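Local coordinates for protein pid-3 (Caenorhabditis elegans, PDB 7OCX) that probably takes part in piRNA (21U RNA) biogenesis as a subunit of the PETISCO complex, pairing through its RNA recognition motif domain with that of TOFU-6, at residues Q31-Y36 and V51-K56; T42-G45 and A49-A52. One frame throughout, in Å; residues are numbered along the deposited sequence.

Interaction 1: residues Q31-Y36 and V51-K56; sequences QLLTPY and VALENK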
loop_
_atom_site.group_PDB
_atom_site.type_symbol
_atom_site.label_atom_id
_atom_site.label_comp_id
_atom_site.label_asym_id
_atom_site.label_seq_id
_atom_site.Cartn_x
_atom_site.Cartn_y
_atom_site.Cartn_z
ATOM N N GLN B 31 4.397 -0.568 0.781
ATOM C CA GLN B 31 3.006 -0.740 0.392
ATOM C C GLN B 31 2.292 -1.754 1.291
ATOM O O GLN B 31 1.096 -1.601 1.575
ATOM C CB GLN B 31 2.915 -1.132 -1.090
ATOM C CG GLN B 31 3.350 0.010 -2.053
ATOM C CD GLN B 31 3.380 -0.445 -3.504
ATOM O OE1 GLN B 31 3.877 -1.529 -3.801
ATOM N NE2 GLN B 31 2.960 0.424 -4.421
ATOM N N LEU B 32 2.998 -2.787 1.753
ATOM C CA LEU B 32 2.398 -3.745 2.688
ATOM C C LEU B 32 1.933 -3.071 3.980
ATOM O O LEU B 32 0.986 -3.543 4.641
ATOM C CB LEU B 32 3.387 -4.851 3.037
ATOM C CG LEU B 32 3.879 -5.803 1.943
ATOM C CD1 LEU B 32 4.969 -6.710 2.521
ATOM C CD2 LEU B 32 2.697 -6.555 1.415
ATOM N N LEU B 33 2.595 -1.977 4.362
ATOM C CA LEU B 33 2.368 -1.301 5.629
ATOM C C LEU B 33 1.453 -0.093 5.525
ATOM O O LEU B 33 1.304 0.635 6.523
ATOM C CB LEU B 33 3.714 -0.869 6.229
ATOM C CG LEU B 33 4.637 -2.029 6.558
ATOM C CD1 LEU B 33 6.067 -1.553 6.845
ATOM C CD2 LEU B 33 4.157 -2.844 7.784
ATOM N N THR B 34 0.859 0.149 4.363
ATOM C CA THR B 34 -0.146 1.191 4.222
ATOM C C THR B 34 -1.182 1.056 5.327
ATOM O O THR B 34 -1.700 -0.049 5.545
ATOM C CB THR B 34 -0.844 1.076 2.869
ATOM O OG1 THR B 34 0.165 1.142 1.870
ATOM C CG2 THR B 34 -1.843 2.210 2.657
ATOM N N PRO B 35 -1.555 2.156 6.005
ATOM C CA PRO B 35 -1.201 3.563 5.726
ATOM C C PRO B 35 -0.088 4.160 6.600
ATOM O O PRO B 35 0.079 5.366 6.581
ATOM C CB PRO B 35 -2.524 4.284 6.013
ATOM C CG PRO B 35 -3.063 3.526 7.213
ATOM C CD PRO B 35 -2.622 2.067 7.018
ATOM N N TYR B 36 0.641 3.346 7.361
ATOM C CA TYR B 36 1.591 3.868 8.337
ATOM C C TYR B 36 2.784 4.532 7.663
ATOM O O TYR B 36 3.186 4.174 6.548
ATOM C CB TYR B 36 2.040 2.745 9.300
ATOM C CG TYR B 36 0.834 2.188 10.002
ATOM C CD1 TYR B 36 0.193 2.924 10.999
ATOM C CD2 TYR B 36 0.284 0.959 9.642
ATOM C CE1 TYR B 36 -0.937 2.462 11.620
ATOM C CE2 TYR B 36 -0.850 0.488 10.262
ATOM C CZ TYR B 36 -1.459 1.248 11.252
ATOM O OH TYR B 36 -2.590 0.802 11.880
ATOM N N VAL B 51 12.108 -2.121 9.438
ATOM C CA VAL B 51 11.422 -0.924 8.950
ATOM C C VAL B 51 11.362 0.089 10.075
ATOM O O VAL B 51 10.997 -0.259 11.200
ATOM C CB VAL B 51 9.998 -1.244 8.454
ATOM C CG1 VAL B 51 9.282 0.016 8.043
ATOM C CG2 VAL B 51 10.071 -2.276 7.369
ATOM N N ALA B 52 11.693 1.336 9.772
ATOM C CA ALA B 52 11.494 2.433 10.710
ATOM C C ALA B 52 10.202 3.146 10.326
ATOM O O ALA B 52 10.075 3.640 9.203
ATOM C CB ALA B 52 12.682 3.392 10.704
ATOM N N LEU B 53 9.230 3.127 11.228
ATOM C CA LEU B 53 7.993 3.875 11.105
ATOM C C LEU B 53 8.133 5.173 11.883
ATOM O O LEU B 53 9.132 5.417 12.555
ATOM C CB LEU B 53 6.802 3.053 11.591
ATOM C CG LEU B 53 6.458 1.705 10.954
ATOM C CD1 LEU B 53 5.220 1.163 11.609
ATOM C CD2 LEU B 53 6.248 1.894 9.456
ATOM N N GLU B 54 7.108 6.007 11.827
ATOM C CA GLU B 54 7.221 7.343 12.407
ATOM C C GLU B 54 7.410 7.297 13.927
ATOM O O GLU B 54 8.171 8.094 14.486
ATOM C CB GLU B 54 5.969 8.147 12.032
ATOM C CG GLU B 54 5.899 9.588 12.518
ATOM C CD GLU B 54 7.054 10.433 12.040
ATOM O OE1 GLU B 54 7.738 10.028 11.071
ATOM O OE2 GLU B 54 7.269 11.520 12.624
ATOM N N ASN B 55 6.730 6.379 14.611
ATOM C CA ASN B 55 6.789 6.366 16.072
ATOM C C ASN B 55 6.261 5.041 16.603
ATOM O O ASN B 55 5.794 4.174 15.852
ATOM C CB ASN B 55 6.010 7.560 16.655
ATOM C CG ASN B 55 4.527 7.535 16.281
ATOM O OD1 ASN B 55 3.857 6.511 16.432
ATOM N ND2 ASN B 55 4.019 8.662 15.761
ATOM N N LYS B 56 6.330 4.905 17.928
ATOM C CA LYS B 56 6.027 3.641 18.577
ATOM C C LYS B 56 4.547 3.309 18.492
ATOM O O LYS B 56 4.174 2.134 18.539
ATOM C CB LYS B 56 6.470 3.690 20.036
ATOM C CG LYS B 56 5.821 4.810 20.838
ATOM C CD LYS B 56 6.389 4.964 22.250
ATOM C CE LYS B 56 5.690 6.085 23.025
ATOM N NZ LYS B 56 6.298 6.313 24.365
#
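Leu-33 and Val-51 meet tip to tip. The branch that makes the touch is CD1 of Leu-33, which sits 3.8 Å from Val-51 CG1 and 4.1 Å from Val-51 CG2, so it faces the fork of the valine and not a single methyl. With CG of Leu-33 set opposite its own carbonyl carbon (chi1 -63°), the side chain reaches across to the strand. The same CD1 also approaches Leu-53 CD2, at 4.3 Å. Leu-53 in turn sends its other methyl, CD1, to the CB of Tyr-36, 4.2 Å away. Tyr-36 therefore touches the strand with the root of its side chain, and its ring leads off toward helix 56-66, where OH is hydrogen-bonded to Asp-65. The arrangement belongs to the RNA recognition motif, a beta-alpha-beta-beta-alpha-beta fold with both helices on one face of the sheet: the turn leaving helix 26-32 settles on the helix-covered face of strand 48-53, and Ile-17 and Phe-66 pack on Leu-33 from the adjacent strand and the second helix. No hydrogen bond crosses the contact, whose touches are all apolar, and all four touching residues are buried. The turn that presents Leu-33 and Tyr-36 is held internally. Gln-31 O accepts both Thr-34 OG1, at 2.9 Å, and Thr-34 N from the same face of its carbonyl plane, the hydroxyl tilted 30° from that plane. Past the cis peptide before Pro-35, the CD atom of this proline lies 4.0 Å above one face of the Tyr-36 ring, offset toward the rim.

Interaction 2: residues T42-G45 and A49-A52; sequences TITG and AVVA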
loop_
_atom_site.group_PDB
_atom_site.type_symbol
_atom_site.label_atom_id
_atom_site.label_comp_id
_atom_site.label_asym_id
_atom_site.label_seq_id
_atom_site.Cartn_x
_atom_site.Cartn_y
_atom_site.Cartn_z
ATOM N N THR B 42 15.489 -1.274 5.757
ATOM C CA THR B 42 16.711 -2.037 5.542
ATOM C C THR B 42 16.334 -3.478 5.221
ATOM O O THR B 42 15.809 -4.195 6.077
ATOM C CB THR B 42 17.618 -1.974 6.764
ATOM O OG1 THR B 42 17.962 -0.614 7.043
ATOM C CG2 THR B 42 18.882 -2.758 6.523
ATOM N N ILE B 43 16.606 -3.903 3.991
ATOM C CA ILE B 43 16.352 -5.281 3.606
ATOM C C ILE B 43 17.374 -6.185 4.279
ATOM O O ILE B 43 18.571 -5.859 4.367
ATOM C CB ILE B 43 16.373 -5.401 2.072
ATOM C CG1 ILE B 43 15.078 -4.797 1.506
ATOM C CG2 ILE B 43 16.491 -6.842 1.620
ATOM C CD1 ILE B 43 14.987 -4.757 -0.010
ATOM N N THR B 44 16.895 -7.307 4.803
ATOM C CA THR B 44 17.720 -8.257 5.545
ATOM C C THR B 44 17.661 -9.640 4.920
ATOM O O THR B 44 18.238 -10.583 5.465
ATOM C CB THR B 44 17.266 -8.333 7.005
ATOM O OG1 THR B 44 15.943 -8.875 7.063
ATOM C CG2 THR B 44 17.287 -6.951 7.634
ATOM N N GLY B 45 16.980 -9.769 3.791
ATOM C CA GLY B 45 16.887 -11.004 3.042
ATOM C C GLY B 45 15.784 -10.820 2.033
ATOM O O GLY B 45 15.046 -9.841 2.067
ATOM N N ALA B 49 12.742 -7.739 6.286
ATOM C CA ALA B 49 13.326 -6.413 6.375
ATOM C C ALA B 49 13.131 -5.864 7.778
ATOM O O ALA B 49 12.368 -6.404 8.589
ATOM C CB ALA B 49 12.709 -5.467 5.343
ATOM N N VAL B 50 13.867 -4.798 8.073
ATOM C CA VAL B 50 13.651 -4.003 9.275
ATOM C C VAL B 50 13.179 -2.622 8.828
ATOM O O VAL B 50 13.775 -2.024 7.924
ATOM C CB VAL B 50 14.920 -3.917 10.141
ATOM C CG1 VAL B 50 14.649 -2.911 11.246
ATOM C CG2 VAL B 50 15.326 -5.282 10.723
ATOM N N VAL B 51 12.108 -2.121 9.438
ATOM C CA VAL B 51 11.422 -0.924 8.950
ATOM C C VAL B 51 11.362 0.089 10.075
ATOM O O VAL B 51 10.997 -0.259 11.200
ATOM C CB VAL B 51 9.998 -1.244 8.454
ATOM C CG1 VAL B 51 9.282 0.016 8.043
ATOM C CG2 VAL B 51 10.071 -2.276 7.369
ATOM N N ALA B 52 11.693 1.336 9.772
ATOM C CA ALA B 52 11.494 2.433 10.710
ATOM C C ALA B 52 10.202 3.146 10.326
ATOM O O ALA B 52 10.075 3.640 9.203
ATOM C CB ALA B 52 12.682 3.392 10.704
#
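A beta hairpin of strands 38-45 and 48-53 contains this contact, and a classic beta bulge, with Thr-44 and Gly-45 both facing Ser-48, marks its approach to the turn. The short segments run antiparallel, their N-to-C directions 161° apart. Thr-42 and Val-50 form a hydrogen-bonded pair: Thr-42 N donates to Val-50 O at 2.9 Å, and Val-50 N returns a bond to Thr-42 O at 2.8 Å. Both are almost straight at the hydrogen (176° and 171°). The next pair, Ile-43 with Ala-49, is non-hydrogen-bonded, and the CB of Ala-49 lies 4.0 Å from Ile-43 CA and 3.4 Å from Thr-42 O. At the bulge, the side chains of Thr-44 and Val-50 cross at about a right angle, bringing Thr-44 CG2 to 4.0 Å from Val-50 CG2. The Thr-44 hydroxyl, placed between the backbone N and carbonyl carbon, bonds to Ser-48 OG; Ala-49 N, although nearby, is poorly angled for a hydrogen bond. Thr-42 and Val-50 share the sheet face that Met-5 approaches, touching Thr-42, whereas Ile-43 and Ala-49 point to the helix side and both touch Ile-29 of helix 26-32. Strand 38-45 is an outermost strand of the sheet within this chain; strand 48-53 lies inward of it, with Ala-49 bonded through its backbone to Ile-17 of strand 14-18.

How the interactions relate
Interactions 1 and 2 are two uses of one strand, 48-53, with centres about 12 Å apart. They overlap at Val-51 and Ala-52, of which Val-51 contributes its side chain to interaction 1 and makes no contact with 42-45. The evidence differs in kind, apolar methyl contacts in a buried setting for 31-36 with 51-56, paired backbone bonds at the surface for 42-45 with 49-52. Helix 26-32 relates them: the turn that follows it packs in interaction 1, while its Ile-29 touches Ile-43 and Ala-49 of interaction 2. Around interaction 1, a second PID-3 subunit and TOFU-6 also come within reach.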